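PDB 3NFT: translocator protein bipD from Burkholderia pseudomallei, which is required for invasion of epithelial cells and survival within host cells, and probably regulates secretion of the effectors BipB and BipC at the needle tip. Local coordinates for residues L57-R62 with Q248-A253; G70-L75 with K160-I165; T76-A81 with Y150-A155; A155-K160 with A182-V187; S166-K171 with G239-T244. One frame throughout, in Å; residues are numbered along the deposited sequence. Where two conformers were deposited one is given.

Contact 1 (L57-R62 with Q248-A253); sequences LRLPDR and QAWNTA
Leu59 and Asp61 lie beside the first turns of helix 244-295, Leu59 CA 7.5 Å from Asn251 CA and Asp61 CA 7.4 Å from Gln248 CA, and strand 61-63 begins at Asp61. Gln248, extended beyond CG, crosses the Asp61 side chain at about a right angle and gives NE2 to OD1 at 3.0 Å (N-H...O 167°). It meets OD1 on the syn side, while Arg62 N reaches the same oxygen on the anti side, so two donors hold the carboxylate. The contact lays the loop leading into the 61-63/66-68 hairpin against helix 244-295, in a predicted coiled-coil region. Between them Asn251 works largely through water. Its ND2 donates to one water that is bound to Leu59 O and to another held by Asp61 OD2, each at 2.9 Å from ND2. Beside these water-mediated contacts, Leu59 CD1 comes obliquely to the Trp250 ring, 3.4 Å from CH2, and also lies 3.5 Å from Asn251 OD1. Trp250 NE1 is hydrogen-bonded to Ser234 OG.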
# COMPACT_ATOMS: atom_id res chain seq x y z
N LEU A 57 7.28 -27.53 35.41
CA LEU A 57 6.33 -28.48 35.95
C LEU A 57 6.92 -29.90 35.91
O LEU A 57 7.55 -30.28 34.93
CB LEU A 57 5.00 -28.36 35.20
CG LEU A 57 3.81 -29.04 35.84
CD1 LEU A 57 2.57 -28.25 35.63
CD2 LEU A 57 3.71 -30.45 35.24
N ARG A 58 6.75 -30.63 37.01
CA ARG A 58 7.21 -32.00 37.12
C ARG A 58 6.26 -32.84 37.89
O ARG A 58 5.74 -32.40 38.92
CB ARG A 58 8.53 -32.04 37.86
CG ARG A 58 9.59 -31.50 37.06
CD ARG A 58 10.83 -31.87 37.65
NE ARG A 58 11.93 -31.46 36.82
CZ ARG A 58 13.19 -31.69 37.17
NH1 ARG A 58 13.44 -32.39 38.28
NH2 ARG A 58 14.16 -31.31 36.37
N LEU A 59 6.02 -34.05 37.40
CA LEU A 59 5.21 -35.00 38.13
C LEU A 59 5.98 -35.59 39.30
O LEU A 59 7.21 -35.54 39.33
CB LEU A 59 4.71 -36.12 37.19
CG LEU A 59 3.81 -35.68 36.03
CD1 LEU A 59 3.13 -36.88 35.36
CD2 LEU A 59 2.77 -34.66 36.37
N PRO A 60 5.27 -36.17 40.29
CA PRO A 60 5.94 -36.89 41.35
C PRO A 60 6.82 -38.02 40.80
O PRO A 60 6.64 -38.45 39.66
CB PRO A 60 4.78 -37.44 42.19
CG PRO A 60 3.57 -36.71 41.77
CD PRO A 60 3.80 -36.23 40.41
N ASP A 61 7.79 -38.47 41.58
CA ASP A 61 8.64 -39.54 41.17
C ASP A 61 9.16 -40.25 42.41
O ASP A 61 8.86 -39.85 43.54
CB ASP A 61 9.78 -38.99 40.29
CG ASP A 61 10.29 -39.99 39.25
OD1 ASP A 61 10.04 -41.22 39.38
OD2 ASP A 61 10.97 -39.54 38.29
N ARG A 62 9.90 -41.33 42.19
CA ARG A 62 10.60 -42.04 43.22
C ARG A 62 12.04 -42.14 42.71
O ARG A 62 12.30 -42.81 41.71
CB ARG A 62 9.98 -43.42 43.42
CG ARG A 62 10.58 -44.23 44.54
CD ARG A 62 9.79 -44.05 45.81
NE ARG A 62 8.58 -44.87 45.86
CZ ARG A 62 7.82 -44.97 46.96
NH1 ARG A 62 8.15 -44.31 48.06
NH2 ARG A 62 6.73 -45.73 46.96
N GLN A 248 7.98 -44.75 35.78
CA GLN A 248 8.91 -43.85 35.13
C GLN A 248 8.80 -43.94 33.61
O GLN A 248 8.95 -42.94 32.93
CB GLN A 248 10.35 -44.13 35.59
CG GLN A 248 10.55 -43.67 37.04
CD GLN A 248 11.96 -43.87 37.59
OE1 GLN A 248 12.73 -44.69 37.09
NE2 GLN A 248 12.28 -43.14 38.65
N ALA A 249 8.53 -45.15 33.09
CA ALA A 249 8.32 -45.30 31.67
C ALA A 249 7.10 -44.49 31.22
O ALA A 249 7.13 -43.84 30.16
CB ALA A 249 8.12 -46.76 31.30
N TRP A 250 6.02 -44.57 31.99
CA TRP A 250 4.82 -43.81 31.69
C TRP A 250 5.10 -42.29 31.77
O TRP A 250 4.73 -41.52 30.89
CB TRP A 250 3.65 -44.21 32.61
CG TRP A 250 2.55 -43.20 32.47
CD1 TRP A 250 1.65 -43.09 31.44
CD2 TRP A 250 2.35 -42.03 33.30
NE1 TRP A 250 0.86 -41.98 31.62
CE2 TRP A 250 1.27 -41.31 32.75
CE3 TRP A 250 2.94 -41.57 34.47
CZ2 TRP A 250 0.80 -40.12 33.31
CZ3 TRP A 250 2.48 -40.40 35.04
CH2 TRP A 250 1.43 -39.69 34.46
N ASN A 251 5.78 -41.89 32.84
CA ASN A 251 6.10 -40.47 33.07
C ASN A 251 6.93 -39.93 31.92
O ASN A 251 6.73 -38.83 31.45
CB ASN A 251 6.84 -40.34 34.40
CG ASN A 251 6.95 -38.92 34.91
OD1 ASN A 251 6.27 -38.00 34.43
ND2 ASN A 251 7.77 -38.74 35.94
N THR A 252 7.87 -40.75 31.44
CA THR A 252 8.70 -40.33 30.33
C THR A 252 7.87 -40.11 29.07
O THR A 252 8.06 -39.13 28.35
CB THR A 252 9.84 -41.33 30.09
OG1 THR A 252 10.69 -41.33 31.26
CG2 THR A 252 10.65 -40.97 28.84
N ALA A 253 6.94 -41.02 28.79
CA ALA A 253 6.08 -40.83 27.64
C ALA A 253 5.22 -39.59 27.78
O ALA A 253 5.06 -38.82 26.84
CB ALA A 253 5.21 -42.05 27.42
O HOH W 1 8.75 -36.29 37.16
O HOH W 2 7.39 -34.89 34.87
O HOH W 3 9.97 -40.56 35.87

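Contact 2 (G70-L75 with K160-I165); sequences GRRANL and KLQDYI
Arg72 and Gln162 bury the most surface here, running past each other in opposite directions where the loop before helix 76-103 meets the short 3-10 turn, 161-163, that follows helix 121-160. Arg72 is extended from CG to NE, and Gln162 CB sits over one face of its guanidinium, 3.5 Å from NH2 and offset toward the rim. At the edge of that group stands Asp163. The salt bridge is end-on but converges on one atom: Asp163 OD2 takes NH1 at 2.6 Å and NH2 at 2.9 Å, both from the same face of the carboxylate, whose plane is turned 45° from the guanidinium. It lies at the surface, so solvent probably moderates its strength.

The amide of Gln162 is more deeply set and grips the loop backbone. CG is anti to the carbonyl carbon (chi1 -63°) and the chain runs on extended; NE2 donates to Arg71 O at 3.2 Å in an almost straight bond, 177°, coming from above the carbonyl plane, and also bonds to Met158 O. The other end of the amide touches Gly70, with OE1 3.4 Å from its CA. A water accepts from Gly70 N at 2.7 Å and donates to Gln162 OE1.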
# COMPACT_ATOMS: atom_id res chain seq x y z
N GLY A 70 5.98 -33.68 43.13
CA GLY A 70 6.12 -32.99 41.87
C GLY A 70 6.22 -31.49 42.08
O GLY A 70 6.24 -31.02 43.22
N ARG A 71 6.29 -30.75 40.99
CA ARG A 71 6.21 -29.29 41.03
C ARG A 71 5.04 -28.87 40.16
O ARG A 71 4.94 -29.30 39.01
CB ARG A 71 7.49 -28.64 40.51
CG ARG A 71 7.42 -27.12 40.57
CD ARG A 71 8.67 -26.42 40.08
NE ARG A 71 8.72 -25.05 40.57
CZ ARG A 71 8.06 -24.00 40.08
NH1 ARG A 71 7.23 -24.12 39.06
NH2 ARG A 71 8.23 -22.81 40.66
N ARG A 72 4.14 -28.09 40.74
CA ARG A 72 2.97 -27.53 40.04
C ARG A 72 3.28 -26.13 39.53
O ARG A 72 4.24 -25.49 39.97
CB ARG A 72 1.78 -27.54 40.98
CG ARG A 72 1.36 -29.00 41.32
CD ARG A 72 0.50 -29.09 42.49
NE ARG A 72 0.47 -30.42 43.13
CZ ARG A 72 -0.60 -31.17 43.35
NH1 ARG A 72 -1.82 -30.78 42.99
NH2 ARG A 72 -0.44 -32.34 43.97
N ALA A 73 2.44 -25.65 38.62
CA ALA A 73 2.62 -24.40 37.94
C ALA A 73 1.92 -23.24 38.64
O ALA A 73 0.74 -23.35 38.99
CB ALA A 73 2.10 -24.51 36.46
N ASN A 74 2.59 -22.10 38.76
CA ASN A 74 2.00 -20.83 39.14
C ASN A 74 1.34 -20.29 37.89
O ASN A 74 1.99 -19.75 37.00
CB ASN A 74 3.08 -19.86 39.69
CG ASN A 74 2.54 -18.50 40.01
OD1 ASN A 74 1.36 -18.22 39.81
ND2 ASN A 74 3.43 -17.59 40.51
N LEU A 75 0.03 -20.47 37.80
CA LEU A 75 -0.65 -20.14 36.54
C LEU A 75 -0.74 -18.63 36.28
O LEU A 75 -1.02 -18.20 35.16
CB LEU A 75 -2.06 -20.76 36.52
CG LEU A 75 -2.12 -22.26 36.68
CD1 LEU A 75 -3.60 -22.70 36.85
CD2 LEU A 75 -1.47 -22.96 35.48
N LYS A 160 -3.06 -30.13 38.56
CA LYS A 160 -4.18 -30.79 39.23
C LYS A 160 -4.04 -32.30 39.26
O LYS A 160 -4.37 -32.95 40.26
CB LYS A 160 -5.50 -30.43 38.54
CG LYS A 160 -5.97 -29.04 38.79
CD LYS A 160 -7.29 -28.77 38.07
CE LYS A 160 -8.07 -27.67 38.73
NZ LYS A 160 -7.34 -26.37 38.78
N LEU A 161 -3.51 -32.89 38.18
CA LEU A 161 -3.46 -34.34 38.08
C LEU A 161 -2.53 -34.97 39.08
O LEU A 161 -2.65 -36.13 39.41
CB LEU A 161 -3.14 -34.80 36.66
CG LEU A 161 -1.74 -34.56 36.07
CD1 LEU A 161 -0.77 -35.62 36.58
CD2 LEU A 161 -1.78 -34.57 34.52
N GLN A 162 -1.60 -34.16 39.61
CA GLN A 162 -0.63 -34.65 40.59
C GLN A 162 -1.30 -35.10 41.89
O GLN A 162 -0.72 -35.87 42.65
CB GLN A 162 0.44 -33.58 40.83
CG GLN A 162 1.22 -33.30 39.58
CD GLN A 162 2.36 -32.32 39.81
OE1 GLN A 162 2.96 -32.31 40.89
NE2 GLN A 162 2.64 -31.50 38.82
N ASP A 163 -2.52 -34.62 42.13
CA ASP A 163 -3.26 -35.05 43.31
C ASP A 163 -3.62 -36.53 43.22
O ASP A 163 -3.99 -37.15 44.22
CB ASP A 163 -4.57 -34.29 43.46
CG ASP A 163 -4.41 -32.87 43.96
OD1 ASP A 163 -5.42 -32.14 43.98
OD2 ASP A 163 -3.31 -32.48 44.37
N TYR A 164 -3.56 -37.07 42.00
CA TYR A 164 -3.96 -38.45 41.75
C TYR A 164 -2.79 -39.41 41.58
O TYR A 164 -2.96 -40.56 41.16
CB TYR A 164 -4.91 -38.48 40.56
CG TYR A 164 -6.21 -37.79 40.84
CD1 TYR A 164 -6.57 -36.64 40.16
CD2 TYR A 164 -7.09 -38.30 41.79
CE1 TYR A 164 -7.78 -35.99 40.43
CE2 TYR A 164 -8.30 -37.65 42.07
CZ TYR A 164 -8.63 -36.51 41.39
OH TYR A 164 -9.84 -35.88 41.65
N ILE A 165 -1.57 -38.94 41.90
CA ILE A 165 -0.41 -39.77 41.92
C ILE A 165 0.14 -39.73 43.33
O ILE A 165 0.36 -38.62 43.87
CB ILE A 165 0.65 -39.26 40.93
CG1 ILE A 165 0.07 -39.28 39.50
CG2 ILE A 165 1.96 -40.02 41.07
CD1 ILE A 165 0.89 -38.52 38.49
O HOH W 4 3.30 -33.69 43.33

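Contact 3 (T76-A81 with Y150-A155); sequences TVFDDA and YFQSVA
The Phe78 side chain leaves helix 76-103 toward helix 121-160, and its ring is turned so that edge and face meet different partners. The two helix segments pack as an antiparallel pair, their axes 9.6 Å apart at closest approach and at 176°, within the elongated helical bundle, close to the centre of the chain. Against Phe151 the pairing is offset edge-to-face: the edge of Phe78 is directed to the face of Phe151, ring planes 72° apart and centroids separated by 5.5 Å. The nearest atoms are Phe78 CE2 and Phe151 CD2, at 3.5 Å. Phe151 is stacked in turn on Phe54 of helix 41-56.

One face of the Phe78 ring is covered by the backbone of Gln152, whose CA makes a CH-pi contact 4.1 Å from the ring centroid. The Gln152 side chain runs past Phe78 in the opposite direction, its amide plane nearly parallel to the ring, with CD 3.5 Å from Phe78 CB. Ala155 CB approaches the far end of the ring, 3.6 Å from CZ.

CG of Gln152 is anti to the backbone N (chi1 -175°), which starts an extended chain toward Asp79. Arg82 NH1 bonds to OE1 of this buried amide. NE2 donates to Asp79 OD1 at 2.9 Å, arriving from above the carboxylate plane.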
# COMPACT_ATOMS: atom_id res chain seq x y z
N THR A 76 -0.53 -17.82 37.32
CA THR A 76 -0.59 -16.38 37.14
C THR A 76 0.49 -15.88 36.16
O THR A 76 0.33 -14.78 35.60
CB THR A 76 -0.45 -15.60 38.45
OG1 THR A 76 0.90 -15.64 38.94
CG2 THR A 76 -1.43 -16.17 39.52
N VAL A 77 1.59 -16.61 36.00
CA VAL A 77 2.58 -16.22 35.02
C VAL A 77 1.99 -16.19 33.61
O VAL A 77 2.33 -15.38 32.76
CB VAL A 77 3.80 -17.18 35.12
CG1 VAL A 77 4.92 -16.77 34.18
CG2 VAL A 77 4.30 -17.27 36.59
N PHE A 78 1.11 -17.13 33.35
CA PHE A 78 0.44 -17.16 32.08
C PHE A 78 -0.54 -16.01 31.91
O PHE A 78 -0.66 -15.45 30.82
CB PHE A 78 -0.30 -18.50 31.90
CG PHE A 78 0.57 -19.73 31.94
CD1 PHE A 78 1.02 -20.24 33.18
CD2 PHE A 78 1.04 -20.36 30.78
CE1 PHE A 78 1.85 -21.32 33.26
CE2 PHE A 78 1.86 -21.48 30.87
CZ PHE A 78 2.27 -21.96 32.11
N ASP A 79 -1.26 -15.67 32.98
CA ASP A 79 -2.12 -14.49 32.98
C ASP A 79 -1.32 -13.23 32.67
O ASP A 79 -1.74 -12.42 31.85
CB ASP A 79 -2.84 -14.31 34.31
CG ASP A 79 -3.72 -15.50 34.66
OD1 ASP A 79 -4.58 -15.89 33.81
OD2 ASP A 79 -3.55 -16.04 35.79
N ASP A 80 -0.16 -13.09 33.28
CA ASP A 80 0.67 -11.91 33.08
C ASP A 80 1.03 -11.82 31.59
O ASP A 80 1.07 -10.74 31.02
CB ASP A 80 1.99 -12.03 33.87
CG ASP A 80 1.84 -11.89 35.39
OD1 ASP A 80 0.84 -11.35 35.88
OD2 ASP A 80 2.80 -12.29 36.11
N ALA A 81 1.35 -12.96 30.97
CA ALA A 81 1.70 -12.96 29.54
C ALA A 81 0.50 -12.54 28.67
O ALA A 81 0.63 -11.75 27.76
CB ALA A 81 2.23 -14.28 29.09
N TYR A 150 -4.61 -21.92 26.10
CA TYR A 150 -4.40 -23.36 25.95
C TYR A 150 -3.23 -23.87 26.77
O TYR A 150 -3.32 -24.82 27.52
CB TYR A 150 -4.20 -23.68 24.49
CG TYR A 150 -3.49 -24.98 24.14
CD1 TYR A 150 -4.02 -26.23 24.49
CD2 TYR A 150 -2.33 -24.97 23.40
CE1 TYR A 150 -3.39 -27.39 24.12
CE2 TYR A 150 -1.69 -26.13 23.02
CZ TYR A 150 -2.22 -27.35 23.39
OH TYR A 150 -1.60 -28.51 22.99
N PHE A 151 -2.10 -23.16 26.61
CA PHE A 151 -0.84 -23.52 27.27
C PHE A 151 -1.05 -23.51 28.78
O PHE A 151 -0.62 -24.42 29.47
CB PHE A 151 0.21 -22.50 26.81
CG PHE A 151 1.65 -22.86 27.08
CD1 PHE A 151 2.16 -24.11 26.80
CD2 PHE A 151 2.52 -21.85 27.50
CE1 PHE A 151 3.52 -24.40 26.97
CE2 PHE A 151 3.87 -22.11 27.65
CZ PHE A 151 4.37 -23.38 27.40
N GLN A 152 -1.75 -22.47 29.27
CA GLN A 152 -2.14 -22.32 30.65
C GLN A 152 -3.01 -23.45 31.13
O GLN A 152 -2.81 -23.98 32.22
CB GLN A 152 -2.82 -20.96 30.88
CG GLN A 152 -3.18 -20.60 32.30
CD GLN A 152 -3.70 -19.16 32.40
OE1 GLN A 152 -3.96 -18.52 31.39
NE2 GLN A 152 -3.83 -18.65 33.60
N SER A 153 -3.98 -23.85 30.31
CA SER A 153 -4.91 -24.89 30.71
C SER A 153 -4.21 -26.25 30.80
O SER A 153 -4.55 -27.08 31.64
CB SER A 153 -6.11 -24.95 29.75
OG SER A 153 -5.75 -25.47 28.49
N VAL A 154 -3.18 -26.46 29.97
CA VAL A 154 -2.36 -27.67 30.04
C VAL A 154 -1.51 -27.65 31.31
O VAL A 154 -1.45 -28.60 32.05
CB VAL A 154 -1.52 -27.86 28.77
CG1 VAL A 154 -0.58 -29.06 28.91
CG2 VAL A 154 -2.40 -28.01 27.51
N ALA A 155 -0.93 -26.50 31.62
CA ALA A 155 -0.22 -26.37 32.90
C ALA A 155 -1.11 -26.62 34.10
O ALA A 155 -0.69 -27.24 35.08
CB ALA A 155 0.46 -25.00 32.98

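Contact 4 (A155-K160 with A182-V187); sequences ADVMSK and ALIQQV
Val157 on helix 121-160 fits against Leu183 and Val187 of helix 177-189, in an antiparallel helix pair whose segment axes come within 9.8 Å at 170°. The contact lays the short helix 177-189 along the C-terminal end of the long helix 121-160, in a predicted coiled-coil region.

Apolar contacts join the two. Val157 CG2 is anti to the backbone N, with CG1 in the crowded position between N and the carbonyl carbon (chi1 81°); CG2 meets Leu183 CB at 3.5 Å, a close carbon-carbon approach. The two side chains lie alongside, pointing opposite ways. One turn along, Val187 CG2 packs on Val157 CB at 3.8 Å, while Ile184 CG1 touches Val157 CG2 more loosely, at 4.2 Å. Ile184 also touches Phe254 of helix 244-295.

The charged interaction stays within the first helix. Lys160 lends its aliphatic base to the contact, CB lying 4.2 Å from Leu183 CD1, but its end turns back to a salt bridge: NZ meets Asp156 OD1 on the syn side at 2.7 Å.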
# COMPACT_ATOMS: atom_id res chain seq x y z
N ALA A 155 -0.93 -26.50 31.62
CA ALA A 155 -0.22 -26.37 32.90
C ALA A 155 -1.11 -26.62 34.10
O ALA A 155 -0.69 -27.24 35.08
CB ALA A 155 0.46 -25.00 32.98
N ASP A 156 -2.36 -26.16 34.02
CA ASP A 156 -3.33 -26.30 35.08
C ASP A 156 -3.64 -27.79 35.27
O ASP A 156 -3.56 -28.32 36.37
CB ASP A 156 -4.59 -25.52 34.68
CG ASP A 156 -5.59 -25.34 35.81
OD1 ASP A 156 -5.41 -25.82 36.94
OD2 ASP A 156 -6.62 -24.66 35.53
N VAL A 157 -3.99 -28.50 34.18
CA VAL A 157 -4.29 -29.92 34.31
C VAL A 157 -3.09 -30.75 34.77
O VAL A 157 -3.25 -31.69 35.55
CB VAL A 157 -4.98 -30.49 33.06
CG1 VAL A 157 -3.98 -30.81 31.98
CG2 VAL A 157 -5.79 -31.73 33.45
N MET A 158 -1.88 -30.39 34.32
CA MET A 158 -0.69 -31.13 34.72
C MET A 158 -0.33 -30.87 36.17
O MET A 158 0.46 -31.62 36.75
CB MET A 158 0.49 -30.85 33.79
CG MET A 158 0.23 -31.27 32.36
SD MET A 158 1.70 -31.08 31.32
CE MET A 158 2.08 -29.34 31.49
N SER A 159 -0.89 -29.80 36.74
CA SER A 159 -0.73 -29.51 38.16
C SER A 159 -1.80 -30.29 38.95
O SER A 159 -1.49 -31.00 39.90
CB SER A 159 -0.85 -28.02 38.41
OG SER A 159 0.15 -27.30 37.72
N LYS A 160 -3.06 -30.13 38.56
CA LYS A 160 -4.18 -30.79 39.23
C LYS A 160 -4.04 -32.30 39.26
O LYS A 160 -4.37 -32.95 40.26
CB LYS A 160 -5.50 -30.43 38.54
CG LYS A 160 -5.97 -29.04 38.79
CD LYS A 160 -7.29 -28.77 38.07
CE LYS A 160 -8.07 -27.67 38.73
NZ LYS A 160 -7.34 -26.37 38.78
N ALA A 182 -10.30 -37.85 32.91
CA ALA A 182 -11.41 -36.93 32.94
C ALA A 182 -10.94 -35.47 32.97
O ALA A 182 -11.53 -34.59 32.32
CB ALA A 182 -12.36 -37.25 34.15
N LEU A 183 -9.90 -35.20 33.76
CA LEU A 183 -9.31 -33.86 33.80
C LEU A 183 -8.80 -33.44 32.42
O LEU A 183 -9.05 -32.33 31.96
CB LEU A 183 -8.18 -33.79 34.85
CG LEU A 183 -8.57 -33.85 36.31
CD1 LEU A 183 -7.31 -34.00 37.18
CD2 LEU A 183 -9.31 -32.59 36.71
N ILE A 184 -8.07 -34.34 31.75
CA ILE A 184 -7.55 -34.05 30.43
C ILE A 184 -8.67 -33.85 29.43
O ILE A 184 -8.61 -32.96 28.59
CB ILE A 184 -6.52 -35.10 29.97
CG1 ILE A 184 -5.29 -35.08 30.91
CG2 ILE A 184 -6.08 -34.84 28.51
CD1 ILE A 184 -4.34 -36.19 30.75
N GLN A 185 -9.70 -34.69 29.47
CA GLN A 185 -10.79 -34.52 28.56
C GLN A 185 -11.49 -33.18 28.73
O GLN A 185 -11.94 -32.56 27.75
CB GLN A 185 -11.76 -35.69 28.73
CG GLN A 185 -12.83 -35.75 27.62
CD GLN A 185 -12.23 -36.05 26.26
OE1 GLN A 185 -11.49 -37.03 26.10
NE2 GLN A 185 -12.53 -35.19 25.27
N GLN A 186 -11.56 -32.70 29.97
CA GLN A 186 -12.13 -31.37 30.26
C GLN A 186 -11.36 -30.26 29.52
O GLN A 186 -11.94 -29.33 28.98
CB GLN A 186 -12.13 -31.17 31.75
CG GLN A 186 -12.86 -30.01 32.30
CD GLN A 186 -13.03 -30.12 33.82
OE1 GLN A 186 -12.06 -30.29 34.58
NE2 GLN A 186 -14.29 -30.01 34.27
N VAL A 187 -10.05 -30.38 29.47
CA VAL A 187 -9.26 -29.46 28.67
C VAL A 187 -9.57 -29.58 27.18
O VAL A 187 -9.76 -28.60 26.50
CB VAL A 187 -7.75 -29.66 28.94
CG1 VAL A 187 -6.92 -28.74 28.02
CG2 VAL A 187 -7.48 -29.40 30.44

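Contact 5 (S166-K171 with G239-T244); sequences SAKDDK and GTVWDT
Lys171 O is the acceptor on which this contact turns, and Thr244, the first residue of helix 244-295, supplies its protein donors. Thr244 OG1 donates to it at 2.9 Å, coming from above the carbonyl plane, 43° out of it. OG1 is anti to the carbonyl carbon (chi1 -61°), which sets the hydroxyl on the side of its own backbone N, near the same acceptor. The amide bond itself is weak: Thr244 N lies 3.5 Å from Lys171 O, with an N-H...O angle of 130°. A water bridges the two, donating to Lys171 O at 2.6 Å and accepting from Thr244 N at 3.1 Å, so Lys171 O receives two protein donors, one of them weak, and one from solvent.

Strands 165-168 and 240-243 are the outer strands of a three-stranded antiparallel sheet, with 172-175 between them and Lys171 in the turn just before it. The outer strands therefore pair with the middle one: Ser166 is backbone-bonded to Lys174, Thr240 to Ile175 and Trp242 to Met173. Asp243, at the N-cap of the helix, caps a backbone N just beyond the segment and also has a salt bridge with Arg246.

Side chains from the two outer strands meet at the surface. Lys168 crosses Val241 at about a right angle, its CG 3.9 Å from Val241 CG1; the lysine chain bends at chi2.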
# COMPACT_ATOMS: atom_id res chain seq x y z
N SER A 166 0.40 -40.89 43.89
CA SER A 166 0.90 -40.97 45.26
C SER A 166 1.81 -42.16 45.49
O SER A 166 1.85 -43.09 44.68
CB SER A 166 -0.28 -41.00 46.22
OG SER A 166 -1.07 -42.17 46.05
N ALA A 167 2.54 -42.15 46.59
CA ALA A 167 3.35 -43.27 47.01
C ALA A 167 2.47 -44.41 47.50
O ALA A 167 1.53 -44.20 48.28
CB ALA A 167 4.31 -42.83 48.16
N LYS A 168 2.80 -45.62 47.07
CA LYS A 168 2.15 -46.85 47.53
C LYS A 168 3.25 -47.77 48.03
O LYS A 168 4.25 -47.97 47.34
CB LYS A 168 1.38 -47.51 46.38
CG LYS A 168 0.64 -48.81 46.74
CD LYS A 168 -0.63 -48.51 47.48
CE LYS A 168 -1.28 -49.77 47.99
NZ LYS A 168 -2.53 -49.42 48.72
N ASP A 169 3.09 -48.35 49.22
CA ASP A 169 4.07 -49.31 49.72
C ASP A 169 5.41 -48.59 49.86
O ASP A 169 5.46 -47.37 49.95
CB ASP A 169 4.22 -50.52 48.77
CG ASP A 169 2.89 -51.13 48.39
OD1 ASP A 169 2.03 -51.33 49.29
OD2 ASP A 169 2.71 -51.42 47.20
N ASP A 170 6.51 -49.33 49.84
CA ASP A 170 7.82 -48.72 49.98
C ASP A 170 8.47 -48.43 48.63
O ASP A 170 9.40 -47.63 48.55
CB ASP A 170 8.70 -49.62 50.83
CG ASP A 170 8.10 -49.86 52.21
OD1 ASP A 170 8.19 -48.95 53.07
OD2 ASP A 170 7.53 -50.96 52.43
N LYS A 171 7.95 -49.06 47.58
CA LYS A 171 8.60 -49.02 46.27
C LYS A 171 7.64 -48.83 45.08
O LYS A 171 8.09 -48.84 43.93
CB LYS A 171 9.45 -50.28 46.06
CG LYS A 171 9.15 -51.45 47.02
CD LYS A 171 7.75 -52.07 46.83
CE LYS A 171 7.41 -53.00 47.99
NZ LYS A 171 6.05 -53.62 47.91
N GLY A 239 -6.88 -46.68 40.53
CA GLY A 239 -6.37 -47.69 41.39
C GLY A 239 -5.13 -48.43 40.94
O GLY A 239 -4.73 -49.44 41.56
N THR A 240 -4.51 -47.96 39.87
CA THR A 240 -3.35 -48.64 39.31
C THR A 240 -2.15 -48.51 40.21
O THR A 240 -1.83 -47.41 40.67
CB THR A 240 -3.02 -48.10 37.92
OG1 THR A 240 -4.08 -48.48 37.02
CG2 THR A 240 -1.68 -48.65 37.40
N VAL A 241 -1.53 -49.63 40.50
CA VAL A 241 -0.32 -49.68 41.30
C VAL A 241 0.82 -50.15 40.42
O VAL A 241 0.80 -51.26 39.86
CB VAL A 241 -0.48 -50.55 42.55
CG1 VAL A 241 0.86 -50.63 43.29
CG2 VAL A 241 -1.55 -49.98 43.46
N TRP A 242 1.82 -49.29 40.25
CA TRP A 242 2.98 -49.58 39.41
C TRP A 242 4.27 -49.57 40.23
O TRP A 242 4.46 -48.71 41.10
CB TRP A 242 3.12 -48.55 38.30
CG TRP A 242 2.29 -48.73 37.08
CD1 TRP A 242 1.78 -49.91 36.60
CD2 TRP A 242 1.96 -47.72 36.11
NE1 TRP A 242 1.11 -49.67 35.41
CE2 TRP A 242 1.22 -48.34 35.09
CE3 TRP A 242 2.18 -46.35 36.03
CZ2 TRP A 242 0.69 -47.62 34.01
CZ3 TRP A 242 1.66 -45.65 34.96
CH2 TRP A 242 0.95 -46.29 33.95
N ASP A 243 5.17 -50.47 39.89
CA ASP A 243 6.54 -50.37 40.35
C ASP A 243 7.14 -49.09 39.79
O ASP A 243 6.67 -48.53 38.78
CB ASP A 243 7.36 -51.58 39.91
CG ASP A 243 7.35 -51.78 38.41
OD1 ASP A 243 6.27 -52.12 37.85
OD2 ASP A 243 8.40 -51.58 37.78
N THR A 244 8.20 -48.63 40.44
CA THR A 244 8.81 -47.39 40.02
C THR A 244 9.21 -47.41 38.55
O THR A 244 9.00 -46.42 37.84
CB THR A 244 10.02 -47.08 40.90
OG1 THR A 244 9.58 -46.94 42.24
CG2 THR A 244 10.67 -45.80 40.40
O HOH W 5 9.69 -50.42 42.56

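Contact 3 is the buried one, near the centre of the chain; contacts 1 and 4 are partly buried, and contacts 2 and 5 lie at the surface. Aromatic packing dominates contact 3 and aliphatic packing contact 4, on successive parts of helix 121-160, which share Ala155. Contact 2 shares Lys160 with contact 4 and adds charge where that helix ends; Ala73 N reaches Ser159 OG between them. Contact 1 touches contact 2 through Arg58 O and Arg71 N, and relies more on water. Contact 5, about 31 Å from contact 3 between centres, joins backbone to a helix start, and Trp242 packs on Trp250 of contact 1.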